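Local coordinates for protein cysteine synthase (Fusobacterium nucleatum subsp. nucleatum strain ATCC 25586, PDB 5XEM) that probably makes L-cysteine from O-acetyl-L-serine and sulfide using pyridoxal 5'-phosphate, and also produces hydrogen sulfide, with lanthionine captured here as its Schiff base, at residues 19-24 with 29-34; 91-96 with 136-141; 191-194 with 198-201; 203-206 with 211-214. All coordinates share one frame; numbering follows the deposited sequence.

Contact 1 (19-24 with 29-34)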
loop_
_atom_site.group_PDB
_atom_site.type_symbol
_atom_site.label_atom_id
_atom_site.label_comp_id
_atom_site.label_asym_id
_atom_site.label_seq_id
_atom_site.Cartn_x
_atom_site.Cartn_y
_atom_site.Cartn_z
ATOM N N LEU A 19 3.055 -12.773 -6.764
ATOM C CA LEU A 19 3.127 -14.019 -5.991
ATOM C C LEU A 19 4.537 -14.044 -5.414
ATOM O O LEU A 19 5.502 -13.954 -6.156
ATOM C CB LEU A 19 3.019 -15.250 -6.900
ATOM C CG LEU A 19 1.812 -16.165 -6.883
ATOM C CD1 LEU A 19 2.153 -17.467 -7.613
ATOM C CD2 LEU A 19 1.288 -16.449 -5.479
ATOM N N VAL A 20 4.675 -14.166 -4.116
ATOM C CA VAL A 20 5.984 -14.140 -3.473
ATOM C C VAL A 20 6.263 -15.473 -2.803
ATOM O O VAL A 20 5.400 -16.012 -2.113
ATOM C CB VAL A 20 6.027 -13.035 -2.407
ATOM C CG1 VAL A 20 7.412 -12.940 -1.762
ATOM C CG2 VAL A 20 5.631 -11.705 -3.028
ATOM N N LYS A 21 7.470 -15.987 -2.981
ATOM C CA LYS A 21 7.853 -17.241 -2.319
ATOM C C LYS A 21 8.251 -16.978 -0.886
ATOM O O LYS A 21 8.881 -15.965 -0.606
ATOM C CB LYS A 21 9.019 -17.927 -3.040
ATOM C CG LYS A 21 9.404 -19.242 -2.363
ATOM C CD LYS A 21 9.802 -20.318 -3.360
ATOM C CE LYS A 21 10.206 -21.608 -2.628
ATOM N NZ LYS A 21 11.652 -21.915 -2.836
ATOM N N ILE A 22 7.909 -17.901 0.007
ATOM C CA ILE A 22 8.261 -17.812 1.418
ATOM C C ILE A 22 9.625 -18.486 1.603
ATOM O O ILE A 22 9.778 -19.664 1.268
ATOM C CB ILE A 22 7.176 -18.457 2.305
ATOM C CG1 ILE A 22 5.867 -17.669 2.186
ATOM C CG2 ILE A 22 7.585 -18.525 3.775
ATOM C CD1 ILE A 22 5.902 -16.297 2.839
ATOM N N ASN A 23 10.593 -17.735 2.111
ATOM C CA ASN A 23 12.003 -18.175 2.135
ATOM C C ASN A 23 12.593 -18.394 3.503
ATOM O O ASN A 23 13.524 -19.169 3.644
ATOM C CB ASN A 23 12.909 -17.157 1.466
ATOM C CG ASN A 23 12.467 -16.810 0.089
ATOM O OD1 ASN A 23 12.451 -17.661 -0.793
ATOM N ND2 ASN A 23 12.098 -15.533 -0.114
ATOM N N ASN A 24 12.099 -17.672 4.497
ATOM C CA ASN A 24 12.747 -17.652 5.780
ATOM C C ASN A 24 11.991 -18.489 6.785
ATOM O O ASN A 24 12.615 -19.215 7.564
ATOM C CB ASN A 24 12.967 -16.214 6.228
ATOM C CG ASN A 24 13.857 -15.443 5.266
ATOM O OD1 ASN A 24 13.669 -14.238 5.029
ATOM N ND2 ASN A 24 14.848 -16.137 4.707
ATOM N N GLY A 29 9.120 -28.503 3.932
ATOM C CA GLY A 29 9.408 -29.190 2.679
ATOM C C GLY A 29 8.373 -29.073 1.564
ATOM O O GLY A 29 8.385 -29.856 0.615
ATOM N N ASN A 30 7.475 -28.095 1.666
ATOM C CA ASN A 30 6.626 -27.709 0.537
ATOM C C ASN A 30 6.883 -26.249 0.229
ATOM O O ASN A 30 7.360 -25.541 1.081
ATOM C CB ASN A 30 5.167 -27.917 0.888
ATOM C CG ASN A 30 4.851 -29.368 1.184
ATOM O OD1 ASN A 30 5.095 -30.244 0.337
ATOM N ND2 ASN A 30 4.298 -29.634 2.371
ATOM N N GLU A 31 6.566 -25.809 -0.984
ATOM C CA GLU A 31 6.756 -24.404 -1.356
ATOM C C GLU A 31 5.441 -23.637 -1.147
ATOM O O GLU A 31 4.389 -24.035 -1.668
ATOM C CB GLU A 31 7.215 -24.310 -2.802
ATOM C CG GLU A 31 8.526 -25.029 -3.053
ATOM C CD GLU A 31 9.036 -24.848 -4.464
ATOM O OE1 GLU A 31 8.313 -25.189 -5.422
ATOM O OE2 GLU A 31 10.170 -24.351 -4.619
ATOM N N ILE A 32 5.499 -22.560 -0.364
ATOM C CA ILE A 32 4.337 -21.702 -0.150
ATOM C C ILE A 32 4.578 -20.351 -0.822
ATOM O O ILE A 32 5.609 -19.723 -0.602
ATOM C CB ILE A 32 4.024 -21.472 1.338
ATOM C CG1 ILE A 32 3.821 -22.810 2.064
ATOM C CG2 ILE A 32 2.760 -20.612 1.469
ATOM C CD1 ILE A 32 3.422 -22.690 3.525
ATOM N N TYR A 33 3.635 -19.969 -1.672
ATOM C CA TYR A 33 3.640 -18.678 -2.378
ATOM C C TYR A 33 2.465 -17.860 -1.863
ATOM O O TYR A 33 1.356 -18.388 -1.755
ATOM C CB TYR A 33 3.448 -18.899 -3.872
ATOM C CG TYR A 33 4.574 -19.665 -4.512
ATOM C CD1 TYR A 33 5.709 -19.005 -4.983
ATOM C CD2 TYR A 33 4.512 -21.047 -4.652
ATOM C CE1 TYR A 33 6.754 -19.704 -5.558
ATOM C CE2 TYR A 33 5.547 -21.756 -5.243
ATOM C CZ TYR A 33 6.661 -21.079 -5.682
ATOM O OH TYR A 33 7.693 -21.774 -6.269
ATOM N N VAL A 34 2.690 -16.586 -1.565
ATOM C CA VAL A 34 1.625 -15.724 -1.073
ATOM C C VAL A 34 1.275 -14.755 -2.202
ATOM O O VAL A 34 2.150 -14.099 -2.761
ATOM C CB VAL A 34 2.061 -14.977 0.197
ATOM C CG1 VAL A 34 0.972 -14.037 0.704
ATOM C CG2 VAL A 34 2.459 -15.979 1.289
HETATM O O HOH W 1 8.145 -22.050 0.834
#

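Contact 2 (91-96 with 136-141). With ACT (acetate ion), chain E.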
loop_
_atom_site.group_PDB
_atom_site.type_symbol
_atom_site.label_atom_id
_atom_site.label_comp_id
_atom_site.label_asym_id
_atom_site.label_seq_id
_atom_site.Cartn_x
_atom_site.Cartn_y
_atom_site.Cartn_z
ATOM N N LYS A 91 -21.688 9.011 -6.103
ATOM C CA LYS A 91 -21.935 9.167 -4.665
ATOM C C LYS A 91 -22.058 7.783 -4.012
ATOM O O LYS A 91 -22.838 6.953 -4.492
ATOM C CB LYS A 91 -23.198 9.963 -4.450
ATOM C CG LYS A 91 -23.607 10.202 -3.011
ATOM C CD LYS A 91 -24.858 11.065 -2.974
ATOM C CE LYS A 91 -25.534 11.089 -1.611
ATOM N NZ LYS A 91 -26.647 12.075 -1.573
ATOM N N LEU A 92 -21.292 7.547 -2.938
ATOM C CA LEU A 92 -21.217 6.252 -2.255
ATOM C C LEU A 92 -21.617 6.456 -0.785
ATOM O O LEU A 92 -21.184 7.441 -0.153
ATOM C CB LEU A 92 -19.776 5.706 -2.320
ATOM C CG LEU A 92 -19.494 4.375 -1.581
ATOM C CD1 LEU A 92 -20.280 3.214 -2.202
ATOM C CD2 LEU A 92 -17.992 4.066 -1.570
ATOM N N LYS A 93 -22.461 5.563 -0.279
ATOM C CA LYS A 93 -22.785 5.449 1.137
ATOM C C LYS A 93 -22.432 4.033 1.565
ATOM O O LYS A 93 -22.760 3.075 0.872
ATOM C CB LYS A 93 -24.270 5.727 1.394
ATOM C CG LYS A 93 -24.755 7.106 0.997
ATOM C CD LYS A 93 -26.177 7.330 1.485
ATOM C CE LYS A 93 -26.652 8.721 1.106
ATOM N NZ LYS A 93 -27.810 9.176 1.942
ATOM N N ILE A 94 -21.726 3.909 2.691
ATOM C CA ILE A 94 -21.294 2.634 3.193
ATOM C C ILE A 94 -21.830 2.438 4.615
ATOM O O ILE A 94 -21.876 3.382 5.403
ATOM C CB ILE A 94 -19.756 2.552 3.187
ATOM C CG1 ILE A 94 -19.234 2.473 1.742
ATOM C CG2 ILE A 94 -19.280 1.418 4.067
ATOM C CD1 ILE A 94 -19.540 1.190 1.035
ATOM N N VAL A 95 -22.269 1.227 4.908
ATOM C CA VAL A 95 -22.662 0.828 6.271
ATOM C C VAL A 95 -21.682 -0.195 6.758
ATOM O O VAL A 95 -21.432 -1.204 6.073
ATOM C CB VAL A 95 -24.073 0.236 6.355
ATOM C CG1 VAL A 95 -24.439 -0.027 7.809
ATOM C CG2 VAL A 95 -25.080 1.194 5.708
ATOM N N MET A 96 -21.138 0.035 7.955
ATOM C CA MET A 96 -20.103 -0.825 8.517
ATOM C C MET A 96 -20.303 -1.004 10.021
ATOM O O MET A 96 -20.854 -0.115 10.664
ATOM C CB MET A 96 -18.731 -0.182 8.268
ATOM C CG MET A 96 -17.522 -1.050 8.598
ATOM S SD MET A 96 -15.958 -0.287 8.102
ATOM C CE MET A 96 -16.131 1.275 8.968
ATOM N N LYS A 136 -34.874 3.793 1.199
ATOM C CA LYS A 136 -36.111 4.588 1.212
ATOM C C LYS A 136 -35.867 6.094 0.996
ATOM O O LYS A 136 -36.743 6.805 0.510
ATOM C CB LYS A 136 -36.902 4.338 2.515
ATOM C CG LYS A 136 -37.267 2.874 2.716
ATOM C CD LYS A 136 -38.235 2.622 3.873
ATOM C CE LYS A 136 -38.416 1.115 4.093
ATOM N NZ LYS A 136 -39.585 0.765 4.956
ATOM N N ASN A 137 -34.674 6.569 1.329
ATOM C CA ASN A 137 -34.331 7.988 1.224
ATOM C C ASN A 137 -33.674 8.377 -0.097
ATOM O O ASN A 137 -33.251 9.529 -0.241
ATOM C CB ASN A 137 -33.381 8.407 2.356
ATOM C CG ASN A 137 -34.025 8.338 3.722
ATOM O OD1 ASN A 137 -35.228 8.582 3.882
ATOM N ND2 ASN A 137 -33.222 8.011 4.726
ATOM N N GLU A 138 -33.581 7.439 -1.048
ATOM C CA GLU A 138 -32.949 7.717 -2.334
ATOM C C GLU A 138 -33.858 7.460 -3.535
ATOM O O GLU A 138 -34.535 6.425 -3.622
ATOM C CB GLU A 138 -31.692 6.860 -2.530
ATOM C CG GLU A 138 -30.558 7.179 -1.589
ATOM C CD GLU A 138 -30.036 8.594 -1.704
ATOM O OE1 GLU A 138 -30.305 9.330 -2.680
ATOM O OE2 GLU A 138 -29.299 8.958 -0.774
ATOM N N LYS A 139 -33.826 8.400 -4.467
ATOM C CA LYS A 139 -34.542 8.270 -5.719
ATOM C C LYS A 139 -33.900 7.232 -6.666
ATOM O O LYS A 139 -34.611 6.505 -7.381
ATOM C CB LYS A 139 -34.616 9.649 -6.387
ATOM C CG LYS A 139 -35.285 9.648 -7.745
ATOM C CD LYS A 139 -35.418 11.065 -8.307
ATOM C CE LYS A 139 -35.245 11.073 -9.823
ATOM N NZ LYS A 139 -35.968 9.935 -10.452
ATOM N N LYS A 140 -32.565 7.176 -6.695
ATOM C CA LYS A 140 -31.840 6.262 -7.592
ATOM C C LYS A 140 -30.710 5.628 -6.772
ATOM O O LYS A 140 -29.935 6.357 -6.148
ATOM C CB LYS A 140 -31.216 7.024 -8.772
ATOM C CG LYS A 140 -32.191 7.644 -9.780
ATOM C CD LYS A 140 -31.421 7.908 -11.066
ATOM C CE LYS A 140 -32.201 8.616 -12.144
ATOM N NZ LYS A 140 -31.200 8.895 -13.221
ATOM N N TYR A 141 -30.619 4.299 -6.755
ATOM C CA TYR A 141 -29.533 3.632 -6.048
ATOM C C TYR A 141 -29.213 2.304 -6.688
ATOM O O TYR A 141 -30.007 1.767 -7.474
ATOM C CB TYR A 141 -29.846 3.466 -4.558
ATOM C CG TYR A 141 -31.085 2.668 -4.267
ATOM C CD1 TYR A 141 -31.060 1.295 -4.329
ATOM C CD2 TYR A 141 -32.297 3.297 -3.924
ATOM C CE1 TYR A 141 -32.195 0.554 -4.075
ATOM C CE2 TYR A 141 -33.434 2.562 -3.647
ATOM C CZ TYR A 141 -33.378 1.191 -3.742
ATOM O OH TYR A 141 -34.496 0.439 -3.488
HETATM C C ACT E . -18.057 9.545 -2.794
HETATM O O ACT E . -17.661 10.734 -3.001
HETATM O OXT ACT E . -19.124 9.351 -2.157
HETATM C CH3 ACT E . -17.235 8.387 -3.318
HETATM O O HOH W 2 -28.441 11.699 -3.727
#

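Contact 3 (191-194 with 198-201)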
loop_
_atom_site.group_PDB
_atom_site.type_symbol
_atom_site.label_atom_id
_atom_site.label_comp_id
_atom_site.label_asym_id
_atom_site.label_seq_id
_atom_site.Cartn_x
_atom_site.Cartn_y
_atom_site.Cartn_z
ATOM N N LYS A 191 -12.163 -21.810 -10.945
ATOM C CA LYS A 191 -11.317 -21.735 -12.123
ATOM C C LYS A 191 -10.156 -22.698 -12.040
ATOM O O LYS A 191 -9.856 -23.416 -13.009
ATOM C CB LYS A 191 -10.819 -20.307 -12.387
ATOM C CG LYS A 191 -9.759 -20.186 -13.486
ATOM C CD LYS A 191 -10.196 -20.680 -14.859
ATOM C CE LYS A 191 -11.282 -19.826 -15.486
ATOM N NZ LYS A 191 -10.891 -18.427 -15.791
ATOM N N LEU A 192 -9.501 -22.730 -10.892
ATOM C CA LEU A 192 -8.340 -23.576 -10.720
ATOM C C LEU A 192 -8.690 -25.070 -10.917
ATOM O O LEU A 192 -7.931 -25.802 -11.557
ATOM C CB LEU A 192 -7.719 -23.365 -9.340
ATOM C CG LEU A 192 -7.044 -22.006 -9.067
ATOM C CD1 LEU A 192 -6.486 -21.970 -7.636
ATOM C CD2 LEU A 192 -5.988 -21.684 -10.109
ATOM N N LYS A 193 -9.829 -25.495 -10.371
ATOM C CA LYS A 193 -10.270 -26.879 -10.477
ATOM C C LYS A 193 -10.741 -27.226 -11.894
ATOM O O LYS A 193 -10.659 -28.396 -12.303
ATOM C CB LYS A 193 -11.361 -27.183 -9.447
ATOM C CG LYS A 193 -10.773 -27.553 -8.108
ATOM C CD LYS A 193 -11.796 -27.944 -7.047
ATOM C CE LYS A 193 -11.069 -28.638 -5.906
ATOM N NZ LYS A 193 -11.848 -28.913 -4.663
ATOM N N GLU A 194 -11.202 -26.236 -12.650
ATOM C CA GLU A 194 -11.497 -26.466 -14.073
ATOM C C GLU A 194 -10.236 -26.762 -14.881
ATOM O O GLU A 194 -10.254 -27.643 -15.738
ATOM C CB GLU A 194 -12.253 -25.307 -14.685
ATOM C CG GLU A 194 -13.712 -25.305 -14.297
ATOM C CD GLU A 194 -14.436 -24.043 -14.689
ATOM O OE1 GLU A 194 -13.844 -23.144 -15.321
ATOM O OE2 GLU A 194 -15.638 -23.960 -14.377
ATOM N N ASN A 198 -6.722 -32.124 -10.245
ATOM C CA ASN A 198 -6.138 -32.697 -9.022
ATOM C C ASN A 198 -5.803 -31.659 -7.920
ATOM O O ASN A 198 -5.331 -32.031 -6.840
ATOM C CB ASN A 198 -4.867 -33.495 -9.340
ATOM C CG ASN A 198 -5.126 -34.688 -10.258
ATOM O OD1 ASN A 198 -6.115 -35.418 -10.106
ATOM N ND2 ASN A 198 -4.236 -34.880 -11.219
ATOM N N ILE A 199 -6.040 -30.376 -8.190
ATOM C CA ILE A 199 -5.725 -29.327 -7.205
ATOM C C ILE A 199 -6.685 -29.475 -6.026
ATOM O O ILE A 199 -7.878 -29.768 -6.230
ATOM C CB ILE A 199 -5.833 -27.905 -7.826
ATOM C CG1 ILE A 199 -5.180 -26.856 -6.912
ATOM C CG2 ILE A 199 -7.277 -27.523 -8.113
ATOM C CD1 ILE A 199 -5.260 -25.445 -7.459
ATOM N N LYS A 200 -6.150 -29.311 -4.817
ATOM C CA LYS A 200 -6.939 -29.223 -3.589
ATOM C C LYS A 200 -7.171 -27.730 -3.248
ATOM O O LYS A 200 -6.233 -26.929 -3.312
ATOM C CB LYS A 200 -6.228 -29.935 -2.430
ATOM C CG LYS A 200 -5.909 -31.431 -2.662
ATOM C CD LYS A 200 -7.169 -32.264 -2.807
ATOM C CE LYS A 200 -6.848 -33.753 -3.009
ATOM N NZ LYS A 200 -6.595 -34.074 -4.457
ATOM N N THR A 201 -8.410 -27.378 -2.902
ATOM C CA THR A 201 -8.782 -25.993 -2.583
ATOM C C THR A 201 -9.493 -25.932 -1.227
ATOM O O THR A 201 -10.471 -26.689 -1.006
ATOM C CB THR A 201 -9.665 -25.389 -3.696
ATOM O OG1 THR A 201 -10.875 -26.158 -3.845
ATOM C CG2 THR A 201 -8.922 -25.358 -5.041
#

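Contact 4 (203-206 with 211-214)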
loop_
_atom_site.group_PDB
_atom_site.type_symbol
_atom_site.label_atom_id
_atom_site.label_comp_id
_atom_site.label_asym_id
_atom_site.label_seq_id
_atom_site.Cartn_x
_atom_site.Cartn_y
_atom_site.Cartn_z
ATOM N N PRO A 203 -11.066 -23.372 1.978
ATOM C CA PRO A 203 -11.425 -22.157 2.674
ATOM C C PRO A 203 -10.949 -22.202 4.121
ATOM O O PRO A 203 -10.805 -23.309 4.699
ATOM C CB PRO A 203 -12.950 -22.169 2.594
ATOM C CG PRO A 203 -13.298 -23.614 2.720
ATOM C CD PRO A 203 -12.171 -24.354 2.050
ATOM N N VAL A 204 -10.705 -21.019 4.710
ATOM C CA VAL A 204 -10.371 -20.899 6.107
ATOM C C VAL A 204 -11.444 -20.034 6.762
ATOM O O VAL A 204 -11.906 -19.053 6.173
ATOM C CB VAL A 204 -8.980 -20.243 6.343
ATOM C CG1 VAL A 204 -8.630 -20.326 7.831
ATOM C CG2 VAL A 204 -7.895 -20.858 5.444
ATOM N N GLU A 205 -11.861 -20.418 7.957
ATOM C CA GLU A 205 -12.784 -19.604 8.754
ATOM C C GLU A 205 -12.214 -19.405 10.152
ATOM O O GLU A 205 -11.260 -20.090 10.547
ATOM C CB GLU A 205 -14.179 -20.262 8.769
ATOM C CG GLU A 205 -14.286 -21.528 9.596
ATOM C CD GLU A 205 -15.678 -22.149 9.565
ATOM O OE1 GLU A 205 -16.607 -21.523 9.000
ATOM O OE2 GLU A 205 -15.837 -23.262 10.116
ATOM N N PRO A 206 -12.743 -18.432 10.907
ATOM C CA PRO A 206 -12.226 -18.247 12.258
ATOM C C PRO A 206 -12.582 -19.440 13.146
ATOM O O PRO A 206 -13.750 -19.873 13.162
ATOM C CB PRO A 206 -12.955 -16.989 12.746
ATOM C CG PRO A 206 -13.420 -16.315 11.522
ATOM C CD PRO A 206 -13.706 -17.392 10.542
ATOM N N LEU A 211 -18.723 -21.436 11.523
ATOM C CA LEU A 211 -20.030 -21.667 10.929
ATOM C C LEU A 211 -20.037 -22.881 10.003
ATOM O O LEU A 211 -20.958 -23.719 10.088
ATOM C CB LEU A 211 -20.565 -20.421 10.194
ATOM C CG LEU A 211 -21.938 -20.565 9.542
ATOM C CD1 LEU A 211 -22.961 -21.031 10.565
ATOM C CD2 LEU A 211 -22.389 -19.252 8.880
ATOM N N LEU A 212 -19.060 -22.948 9.113
ATOM C CA LEU A 212 -19.002 -24.004 8.099
ATOM C C LEU A 212 -18.658 -25.345 8.719
ATOM O O LEU A 212 -19.163 -26.402 8.264
ATOM C CB LEU A 212 -17.958 -23.679 7.019
ATOM C CG LEU A 212 -18.149 -22.362 6.229
ATOM C CD1 LEU A 212 -17.043 -22.189 5.192
ATOM C CD2 LEU A 212 -19.510 -22.337 5.563
ATOM N N SER A 213 -17.798 -25.336 9.733
ATOM C CA SER A 213 -17.237 -26.579 10.256
ATOM C C SER A 213 -18.051 -27.111 11.425
ATOM O O SER A 213 -18.114 -28.312 11.607
ATOM C CB SER A 213 -15.756 -26.428 10.636
ATOM O OG SER A 213 -15.546 -25.424 11.620
ATOM N N LYS A 214 -18.679 -26.227 12.198
ATOM C CA LYS A 214 -19.476 -26.651 13.366
ATOM C C LYS A 214 -20.878 -26.117 13.466
ATOM O O LYS A 214 -21.597 -26.503 14.381
ATOM C CB LYS A 214 -18.734 -26.337 14.663
ATOM C CG LYS A 214 -17.363 -26.991 14.757
ATOM C CD LYS A 214 -16.736 -26.742 16.116
ATOM C CE LYS A 214 -15.473 -27.560 16.333
ATOM N NZ LYS A 214 -15.319 -27.808 17.798
#

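Contact 1 (19-24 with 29-34)
V20 and V34 face each other as an antiparallel hydrogen-bonded pair in a beta hairpin, made of strands 19-21 and 31-36 of the mixed sheet of this PLP enzyme. Strand 19-21 is the outermost strand of that sheet within this chain, and backbone bonds from L19 and K21 pass on to the second subunit. Two backbone bonds join the valines, V20 N to V34 O at 2.9 Å and V34 N to V20 O at 2.8 Å, and I22 N to I32 O adds a third at 3.0 Å before the pairing opens out. Packing is tight where I22 meets V34. With CG1 set beside its own backbone N (chi1 -65°), I22 lays CD1 on V34 CG2 at 3.8 Å, and F275 of helix 269-284 packs against both residues. A separate buried spot lies at L19, which crosses Y33 at about a right angle, its CD2 3.6 Å from Y33 CB; L6 of the second subunit packs on this pair.

The looser side is at the tip of K21 and at E31, both partly exposed, with the buried Y33 ring as the floor under the lysine. K21 runs obliquely past that ring, CD 3.8 Å from Y33 CE1, with its chain bent at chi2 (143°) on the way to E31. The salt bridge there is long and weak, 3.4 Å from K21 NZ to E31 OE2, while the other oxygen of E31 is engaged by K291. Where the strands diverge, a water spans the gap, donating to I22 O and accepting from I32 N.

Contact 2 (91-96 with 136-141)
E138 meets K93 in a salt bridge that links strand 92-97 of a parallel sheet, the smaller of the two sheets of the chain, to the loop between helix 123-136 and strand 141-142. Strand 68-72 runs between these two strands, and its V68 is touched by both E138 and K91.

Coming off the helix, the chain arrives at E138. Here CG stands beside the backbone N and the chain folds at chi2 (-61°), which swings the carboxylate round to the two lysines. K93, extended beyond CG, comes from the opposite direction; its NZ lies 3.1 Å from E138 OE2, in a bond of weak geometry, and K93 CE is close behind at 3.3 Å from the same oxygen. A long, weak ion pair with E114 gives this ammonium a second acid. K91 stretches fully extended alongside K93, but its NZ stops 4.2 Å from E138 OE2, beyond a salt bridge; a water instead links K91 NZ (2.8 Å) to the other oxygen, E138 OE1 (3.2 Å). One residue before K93 on strand 92-97, L92 N binds an acetate ion, probably from the crystallisation liquor.

Further on, K140 turns its charge to D64 and D66. Y141, which opens the short strand 141-142, brings its ring edge, in plane, to the carbonyl O of E138.

Contact 3 (191-194 with 198-201)
K193 NZ is gripped from several directions: by T201 OG1 at 3.0 Å across this contact, and by a salt bridge to D242 and a hydrogen bond to the carbonyl O of L240 from outside it. D242 does double duty, since its carboxylate also accepts from the backbone N of T201, so one acid holds both the lysine and the strand it reaches. The threonine hydroxyl lies between its backbone N and carbonyl carbon (chi1 60°), which turns OG1 to the lysine; T201 itself packs against F185 and A189 of helix 183-195.

K193 gets there by an extended chain that crosses I199 obliquely. Along the way its CG touches I199 CG2 at 3.5 Å, a carbon pair closer than ordinary van der Waals contact, and its CE passes I199 O at 3.4 Å.

All this happens at the turn of a beta-alpha-beta unit, strand 174-178, helix 183-195 and strand 200-206, where the helix has run its course and the chain doubles back into the sheet. The opposite end of the same helix carries S184, which binds the PLP cofactor.

Beside the lysine the contact is apolar. I199 has CG1 anti to its backbone N (chi1 -166°), and this sends CD1 inward to L192, where it touches both CB and CD1 of that leucine at 3.7 Å. A161 and L165 of helix 151-167 pack on L192, and V172 on I199.

Contact 4 (203-206 with 211-214)
E205 sends its side chain from strand 200-206 straight at the first turn of the short helix 211-214, where L212 and S213 receive it. CB points at the helix, and CG takes the position between the backbone N and the carbonyl carbon (chi1 72°). Beyond CG the chain is extended, so the carboxylate is carried out to the helix backbone, with CD 3.5 Å from L212 N. V246 of the neighbouring strand packs beside it.

At the tip the two oxygens divide the work. OE1 accepts from L212 N at 2.8 Å through its syn lone pair, and it also sits 3.2 Å from L212 CB. L211 N is close to OE1 as well, but the angle is too poor for a bond. OE2 takes two donors: S213 OG at 2.6 Å, arriving nearly along the C-O axis, and S213 N at 2.9 Å, on the syn side and 17° out of the carboxylate plane. Three bonds spread over both oxygens should fix the rotation of the group, and amides at the start of a helix would favour its charged form.

L211 is about 8 Å from the bound lanthionine and L212 about 9 Å from PLP, measured from their side chains. The whole is a strand-to-helix turn in the beta-alpha-beta unit 200-206, 211-214, 245-247, lying near the cofactor pocket of this cysteine synthase family fold.

How the contacts relate
Along the chain the four contacts follow one another without overlap. Contacts 1, 3 and 4 all belong to the six-stranded mixed sheet: contact 1 is the hairpin at its 19-21 side, while contacts 3 and 4 use the beginning and end of strand 200-206, their centres about 20 Å apart. Contact 1 lies about 19 Å from contact 3 and about 24 Å from contact 4, centre to centre. Contact 2 stands apart, on the four-stranded parallel sheet, its centre about 42 Å from that of contact 1 and across the chain's centre from it. PLP and lanthionine lie between the two sheets; contact 4 comes near them, while contact 1 faces the second subunit.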